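Local coordinates for exodeoxyribonuclease (Neisseria meningitidis, PDB 2JC5), which probably acts as a DNA-repair AP endonuclease and 3'-5' exonuclease, hydrolysing phosphodiester bonds of DNA with the aid of magnesium or manganese ions, at residues 189-194 with 252-257; 210-215 with 238-243. All coordinates share one frame; numbering follows the deposited sequence.

Contact 1: 189-194 with 252-257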
loop_
_atom_site.group_PDB
_atom_site.type_symbol
_atom_site.label_atom_id
_atom_site.label_comp_id
_atom_site.label_asym_id
_atom_site.label_seq_id
_atom_site.Cartn_x
_atom_site.Cartn_y
_atom_site.Cartn_z
ATOM N N THR A 189 -1.644 5.769 12.780
ATOM C CA THR A 189 -3.094 5.712 12.617
ATOM C C THR A 189 -3.428 4.903 11.374
ATOM O O THR A 189 -2.975 5.227 10.285
ATOM C CB THR A 189 -3.689 7.137 12.479
ATOM O OG1 THR A 189 -3.490 7.850 13.701
ATOM C CG2 THR A 189 -5.187 7.119 12.160
ATOM N N ASP A 190 -4.278 3.891 11.545
ATOM C CA ASP A 190 -4.847 3.123 10.447
ATOM C C ASP A 190 -5.988 3.988 9.931
ATOM O O ASP A 190 -7.055 4.071 10.540
ATOM C CB ASP A 190 -5.300 1.767 11.016
ATOM C CG ASP A 190 -6.059 0.931 10.040
ATOM O OD1 ASP A 190 -6.394 1.429 8.941
ATOM O OD2 ASP A 190 -6.313 -0.252 10.400
ATOM N N MET A 191 -5.758 4.664 8.817
ATOM C CA MET A 191 -6.625 5.781 8.460
ATOM C C MET A 191 -8.059 5.342 8.199
ATOM O O MET A 191 -9.009 6.008 8.632
ATOM C CB MET A 191 -6.077 6.545 7.259
ATOM C CG MET A 191 -6.461 8.007 7.253
ATOM S SD MET A 191 -5.868 8.971 8.682
ATOM C CE MET A 191 -7.334 9.169 9.717
ATOM N N TRP A 192 -8.224 4.225 7.492
ATOM C CA TRP A 192 -9.554 3.729 7.189
ATOM C C TRP A 192 -10.336 3.418 8.466
ATOM O O TRP A 192 -11.496 3.819 8.636
ATOM C CB TRP A 192 -9.507 2.457 6.329
ATOM C CG TRP A 192 -10.880 1.952 6.061
ATOM C CD1 TRP A 192 -11.576 1.025 6.773
ATOM C CD2 TRP A 192 -11.775 2.442 5.051
ATOM N NE1 TRP A 192 -12.849 0.879 6.243
ATOM C CE2 TRP A 192 -12.992 1.734 5.183
ATOM C CE3 TRP A 192 -11.659 3.399 4.035
ATOM C CZ2 TRP A 192 -14.066 1.941 4.340
ATOM C CZ3 TRP A 192 -12.735 3.598 3.196
ATOM C CH2 TRP A 192 -13.932 2.884 3.364
ATOM N N ARG A 193 -9.707 2.675 9.368
ATOM C CA ARG A 193 -10.411 2.195 10.558
ATOM C C ARG A 193 -10.720 3.349 11.484
ATOM O O ARG A 193 -11.736 3.331 12.180
ATOM C CB ARG A 193 -9.572 1.141 11.268
ATOM C CG ARG A 193 -10.193 0.524 12.480
ATOM C CD ARG A 193 -11.539 -0.076 12.246
ATOM N NE ARG A 193 -11.539 -1.109 11.218
ATOM C CZ ARG A 193 -12.340 -1.156 10.157
ATOM N NH1 ARG A 193 -13.237 -0.211 9.899
ATOM N NH2 ARG A 193 -12.228 -2.181 9.312
ATOM N N THR A 194 -9.865 4.368 11.479
ATOM C CA THR A 194 -10.096 5.544 12.297
ATOM C C THR A 194 -11.234 6.380 11.745
ATOM O O THR A 194 -12.094 6.856 12.506
ATOM C CB THR A 194 -8.794 6.342 12.476
ATOM O OG1 THR A 194 -7.927 5.581 13.322
ATOM C CG2 THR A 194 -9.042 7.687 13.133
ATOM N N VAL A 252 -7.746 8.248 0.006
ATOM C CA VAL A 252 -7.947 9.086 1.210
ATOM C C VAL A 252 -7.704 10.532 0.829
ATOM O O VAL A 252 -6.760 10.824 0.090
ATOM C CB VAL A 252 -7.036 8.687 2.382
ATOM C CG1 VAL A 252 -7.367 9.511 3.639
ATOM C CG2 VAL A 252 -7.178 7.186 2.685
ATOM N N GLU A 253 -8.567 11.421 1.331
ATOM C CA GLU A 253 -8.458 12.856 1.105
ATOM C C GLU A 253 -8.051 13.535 2.396
ATOM O O GLU A 253 -8.705 13.340 3.418
ATOM C CB GLU A 253 -9.804 13.401 0.608
ATOM C CG GLU A 253 -10.133 12.877 -0.766
ATOM C CD GLU A 253 -11.471 13.323 -1.283
ATOM O OE1 GLU A 253 -11.684 14.551 -1.394
ATOM O OE2 GLU A 253 -12.295 12.436 -1.605
ATOM N N TYR A 254 -6.978 14.331 2.332
ATOM C CA TYR A 254 -6.433 15.037 3.480
ATOM C C TYR A 254 -6.517 16.543 3.260
ATOM O O TYR A 254 -6.215 17.039 2.189
ATOM C CB TYR A 254 -4.958 14.667 3.675
ATOM C CG TYR A 254 -4.711 13.190 3.893
ATOM C CD1 TYR A 254 -4.492 12.339 2.812
ATOM C CD2 TYR A 254 -4.652 12.656 5.176
ATOM C CE1 TYR A 254 -4.267 10.986 3.007
ATOM C CE2 TYR A 254 -4.421 11.316 5.380
ATOM C CZ TYR A 254 -4.235 10.479 4.300
ATOM O OH TYR A 254 -4.014 9.137 4.489
ATOM N N ASP A 255 -6.936 17.268 4.290
ATOM C CA ASP A 255 -6.930 18.732 4.247
ATOM C C ASP A 255 -5.520 19.196 4.567
ATOM O O ASP A 255 -5.222 19.566 5.699
ATOM C CB ASP A 255 -7.934 19.281 5.245
ATOM C CG ASP A 255 -7.998 20.775 5.241
ATOM O OD1 ASP A 255 -7.466 21.369 4.290
ATOM O OD2 ASP A 255 -8.593 21.343 6.187
ATOM N N TYR A 256 -4.656 19.147 3.554
ATOM C CA TYR A 256 -3.213 19.308 3.725
ATOM C C TYR A 256 -2.549 19.734 2.419
ATOM O O TYR A 256 -2.971 19.340 1.335
ATOM C CB TYR A 256 -2.608 17.997 4.196
ATOM C CG TYR A 256 -1.131 18.034 4.483
ATOM C CD1 TYR A 256 -0.647 18.363 5.740
ATOM C CD2 TYR A 256 -0.210 17.750 3.487
ATOM C CE1 TYR A 256 0.713 18.389 6.003
ATOM C CE2 TYR A 256 1.130 17.761 3.748
ATOM C CZ TYR A 256 1.596 18.087 5.007
ATOM O OH TYR A 256 2.958 18.108 5.247
ATOM N N ALA A 257 -1.530 20.578 2.555
ATOM C CA ALA A 257 -0.583 20.885 1.491
ATOM C C ALA A 257 0.807 21.046 2.082
ATOM O O ALA A 257 0.955 21.396 3.253
ATOM C CB ALA A 257 -0.997 22.150 0.768
#
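One side chain, that of M191, makes every approach within 4.5 Å between 189-194 and 252-257, and it meets two residues from the same strand without a single hydrogen bond crossing. The backbones stay well apart, the nearest CA atoms being those of M191 and V252 at 8.1 Å, and the side chains bridge this distance. M191 CG lies 4.0 Å from V252 CG1, with the two side chains roughly perpendicular to one another. The same CG comes within 3.9 Å of Y254 OH, a van der Waals approach. Because the M191 chain bends at chi2 (61°) and chi3 (-104°), it folds alongside the tyrosine, and the two side chains run past one another in opposite directions. M191 SD approaches the ring obliquely, at 4.3 Å from Y254 CE2.

The tyrosine ring is also packed from within its own strand. V252 CG1 sits 3.3 Å above the ring plane, over the ring's outer part rather than its centre, so a single methyl group touches both the methionine and the ring. Y254 CG stands anti to its carbonyl carbon (chi1 -59°), and the hydroxyl then reaches across to a hydrogen bond with Q223 OE1 on strand 217-225. The M191 backbone is hydrogen-bonded to Q223 as well. D190 occupies the N-cap position of helix 191-195, and its carboxylate forms a salt bridge with R219.

M191 starts helix 191-195, which follows strand 189-190 of the other sheet, so the contact ties this strand-helix junction to strand 250-254 of the six-stranded sheet in the DNase I-like alpha/beta sandwich. Packing alone holds the two segments together, while Q223 satisfies the buried hydroxyl and anchors the end of the ring against which M191 packs.

Contact 2: 210-215 with 238-243. With GOL (glycerol), chain E.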
loop_
_atom_site.group_PDB
_atom_site.type_symbol
_atom_site.label_atom_id
_atom_site.label_comp_id
_atom_site.label_asym_id
_atom_site.label_seq_id
_atom_site.Cartn_x
_atom_site.Cartn_y
_atom_site.Cartn_z
ATOM N N GLN A 210 -16.319 -15.747 -8.304
ATOM C CA GLN A 210 -17.064 -16.055 -7.081
ATOM C C GLN A 210 -16.572 -15.276 -5.872
ATOM O O GLN A 210 -17.372 -14.751 -5.104
ATOM C CB GLN A 210 -16.963 -17.545 -6.749
ATOM C CG GLN A 210 -17.879 -17.990 -5.612
ATOM C CD GLN A 210 -17.133 -18.689 -4.505
ATOM O OE1 GLN A 210 -16.148 -18.163 -3.967
ATOM N NE2 GLN A 210 -17.595 -19.886 -4.149
ATOM N N ALA A 211 -15.253 -15.219 -5.704
ATOM C CA ALA A 211 -14.659 -14.602 -4.511
ATOM C C ALA A 211 -15.079 -13.147 -4.393
ATOM O O ALA A 211 -15.391 -12.652 -3.309
ATOM C CB ALA A 211 -13.122 -14.744 -4.534
ATOM N N TYR A 212 -15.124 -12.462 -5.517
ATOM C CA TYR A 212 -15.566 -11.081 -5.531
ATOM C C TYR A 212 -17.081 -10.959 -5.440
ATOM O O TYR A 212 -17.591 -10.186 -4.641
ATOM C CB TYR A 212 -15.067 -10.431 -6.818
ATOM C CG TYR A 212 -15.148 -8.925 -6.867
ATOM C CD1 TYR A 212 -14.515 -8.155 -5.920
ATOM C CD2 TYR A 212 -15.843 -8.275 -7.871
ATOM C CE1 TYR A 212 -14.551 -6.768 -5.952
ATOM C CE2 TYR A 212 -15.885 -6.890 -7.917
ATOM C CZ TYR A 212 -15.242 -6.141 -6.949
ATOM O OH TYR A 212 -15.262 -4.774 -6.998
ATOM N N ALA A 213 -17.791 -11.773 -6.217
ATOM C CA ALA A 213 -19.252 -11.716 -6.249
ATOM C C ALA A 213 -19.865 -11.985 -4.870
ATOM O O ALA A 213 -20.894 -11.372 -4.498
ATOM C CB ALA A 213 -19.769 -12.726 -7.266
ATOM N N LYS A 214 -19.227 -12.876 -4.113
ATOM C CA LYS A 214 -19.695 -13.257 -2.789
ATOM C C LYS A 214 -18.983 -12.475 -1.685
ATOM O O LYS A 214 -19.163 -12.762 -0.508
ATOM C CB LYS A 214 -19.549 -14.769 -2.598
ATOM C CG LYS A 214 -20.441 -15.536 -3.563
ATOM C CD LYS A 214 -20.155 -17.019 -3.616
ATOM C CE LYS A 214 -21.174 -17.700 -4.530
ATOM N NZ LYS A 214 -20.895 -19.152 -4.697
ATOM N N ASP A 215 -18.186 -11.476 -2.080
ATOM C CA ASP A 215 -17.542 -10.549 -1.140
ATOM C C ASP A 215 -16.715 -11.253 -0.073
ATOM O O ASP A 215 -16.771 -10.890 1.110
ATOM C CB ASP A 215 -18.578 -9.633 -0.471
ATOM C CG ASP A 215 -17.973 -8.338 0.050
ATOM O OD1 ASP A 215 -16.884 -7.927 -0.432
ATOM O OD2 ASP A 215 -18.599 -7.710 0.936
ATOM N N VAL A 238 -13.044 3.011 -0.798
ATOM C CA VAL A 238 -12.474 1.916 -1.577
ATOM C C VAL A 238 -13.147 1.957 -2.935
ATOM O O VAL A 238 -14.358 1.774 -3.036
ATOM C CB VAL A 238 -12.673 0.569 -0.871
ATOM C CG1 VAL A 238 -12.103 -0.576 -1.705
ATOM C CG2 VAL A 238 -12.020 0.599 0.524
ATOM N N TYR A 239 -12.363 2.196 -3.977
ATOM C CA TYR A 239 -12.931 2.423 -5.294
ATOM C C TYR A 239 -13.258 1.102 -5.985
ATOM O O TYR A 239 -12.368 0.266 -6.211
ATOM C CB TYR A 239 -11.980 3.235 -6.179
ATOM C CG TYR A 239 -12.546 3.502 -7.557
ATOM C CD1 TYR A 239 -13.553 4.443 -7.750
ATOM C CD2 TYR A 239 -12.092 2.803 -8.653
ATOM C CE1 TYR A 239 -14.066 4.686 -8.996
ATOM C CE2 TYR A 239 -12.599 3.049 -9.923
ATOM C CZ TYR A 239 -13.583 3.989 -10.086
ATOM O OH TYR A 239 -14.120 4.254 -11.322
ATOM N N LYS A 240 -14.546 0.913 -6.295
ATOM C CA LYS A 240 -15.044 -0.320 -6.859
ATOM C C LYS A 240 -15.910 -0.140 -8.103
ATOM O O LYS A 240 -16.485 -1.107 -8.580
ATOM C CB LYS A 240 -15.778 -1.131 -5.773
ATOM C CG LYS A 240 -14.808 -1.659 -4.711
ATOM C CD LYS A 240 -15.458 -2.056 -3.418
ATOM C CE LYS A 240 -16.185 -3.342 -3.546
ATOM N NZ LYS A 240 -16.798 -3.671 -2.215
ATOM N N ASP A 241 -15.952 1.061 -8.669
ATOM C CA ASP A 241 -16.813 1.289 -9.841
ATOM C C ASP A 241 -16.235 0.616 -11.079
ATOM O O ASP A 241 -16.968 0.292 -12.000
ATOM C CB ASP A 241 -17.010 2.784 -10.125
ATOM C CG ASP A 241 -17.771 3.508 -9.029
ATOM O OD1 ASP A 241 -18.391 2.848 -8.176
ATOM O OD2 ASP A 241 -17.756 4.759 -9.023
ATOM N N GLU A 242 -14.918 0.421 -11.091
ATOM C CA GLU A 242 -14.218 -0.353 -12.102
ATOM C C GLU A 242 -13.293 -1.304 -11.371
ATOM O O GLU A 242 -12.956 -1.058 -10.216
ATOM C CB GLU A 242 -13.364 0.535 -13.004
ATOM C CG GLU A 242 -14.069 1.699 -13.672
ATOM C CD GLU A 242 -13.049 2.692 -14.188
ATOM O OE1 GLU A 242 -12.482 2.437 -15.264
ATOM O OE2 GLU A 242 -12.761 3.690 -13.480
ATOM N N LYS A 243 -12.875 -2.359 -12.061
ATOM C CA LYS A 243 -12.009 -3.393 -11.505
ATOM C C LYS A 243 -10.730 -3.474 -12.321
ATOM O O LYS A 243 -10.777 -3.779 -13.527
ATOM C CB LYS A 243 -12.742 -4.732 -11.520
ATOM C CG LYS A 243 -12.002 -5.875 -10.847
ATOM C CD LYS A 243 -11.997 -5.704 -9.357
ATOM C CE LYS A 243 -11.745 -7.019 -8.600
ATOM N NZ LYS A 243 -11.103 -6.673 -7.323
HETATM C C1 GOL E . -18.396 -7.046 -5.864
HETATM O O1 GOL E . -19.569 -7.281 -6.620
HETATM C C2 GOL E . -18.702 -6.808 -4.392
HETATM O O2 GOL E . -19.077 -5.456 -4.248
HETATM C C3 GOL E . -17.486 -7.107 -3.520
HETATM O O3 GOL E . -17.421 -6.209 -2.429
HETATM O O HOH W 1 -12.524 -4.201 -6.694
HETATM O O HOH W 2 -15.697 -3.662 -9.358
#
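The Y212 ring is held between K243 on one face and a glycerol on the opposite face. K243 CE stands over the middle of the ring, 3.9 Å from the centroid of Y212 and only 11° off the normal, which makes a CH-pi contact. The ammonium group is less central: K243 NZ is 4.2 Å from that centroid and 30° off the normal, an off-centre cation-pi pair displaced toward Y212 CE1. A bend in the lysine chain at chi2 (72°) lets its end lie along the ring, with the two side chains passing in opposite directions.

On the other face, glycerol C1 lies 3.2 Å from Y212 CE2, a close approach near the rim. This molecule probably came from the crystallisation liquor. Its O3 links charges of opposite sign that do not touch: K240 NZ donates to glycerol O3 at 2.6 Å, and that O3 donates to D215 OD1 at 2.7 Å. K240 CE meets the tyrosine obliquely, 3.8 Å from Y212 OH.

No direct hydrogen bond joins the segments, but two separate waters bind Y212 OH. One accepts from K243 NZ, 2.9 Å from that nitrogen; the other donates to K240 O. The phenol oxygen is thereby linked to the K243 ammonium group and the K240 backbone. K243 NZ also makes weak hydrogen bonds to S245 O and D246 O. The ring packs edge-to-face with W205, whose NE1 is hydrogen-bonded to D215 OD1.

D215, with positive phi, is the C-prime residue of a Schellman motif ending helix 210-213, with D215 N bonded to Y212 O. The K243 side chain lies about 10 Å from the bound magnesium ion, which places this pairing of a short helix and a loop at the surface beside the metal site of the DNase I-like fold.

Overall arrangement
Contact 1 is buried and contact 2 lies at the surface, their centres about 23 Å apart. They share a neighbourhood in the six-stranded sheet: 250-254 pairs antiparallel with 233-238, the strand whose last residue, V238, opens a segment of contact 2. The two contacts also touch directly, where W192 of helix 191-195 packs its CZ3 4.0 Å from V238 N at the end of that strand. In sequence, both segments of contact 2 fall between those of contact 1. Chemistry follows position. Contact 1 relies on methionine, valine and tyrosine packing; between a short surface helix and a loop, near the metal site, contact 2 combines lysine-aromatic interactions with waters and glycerol bridging polar groups.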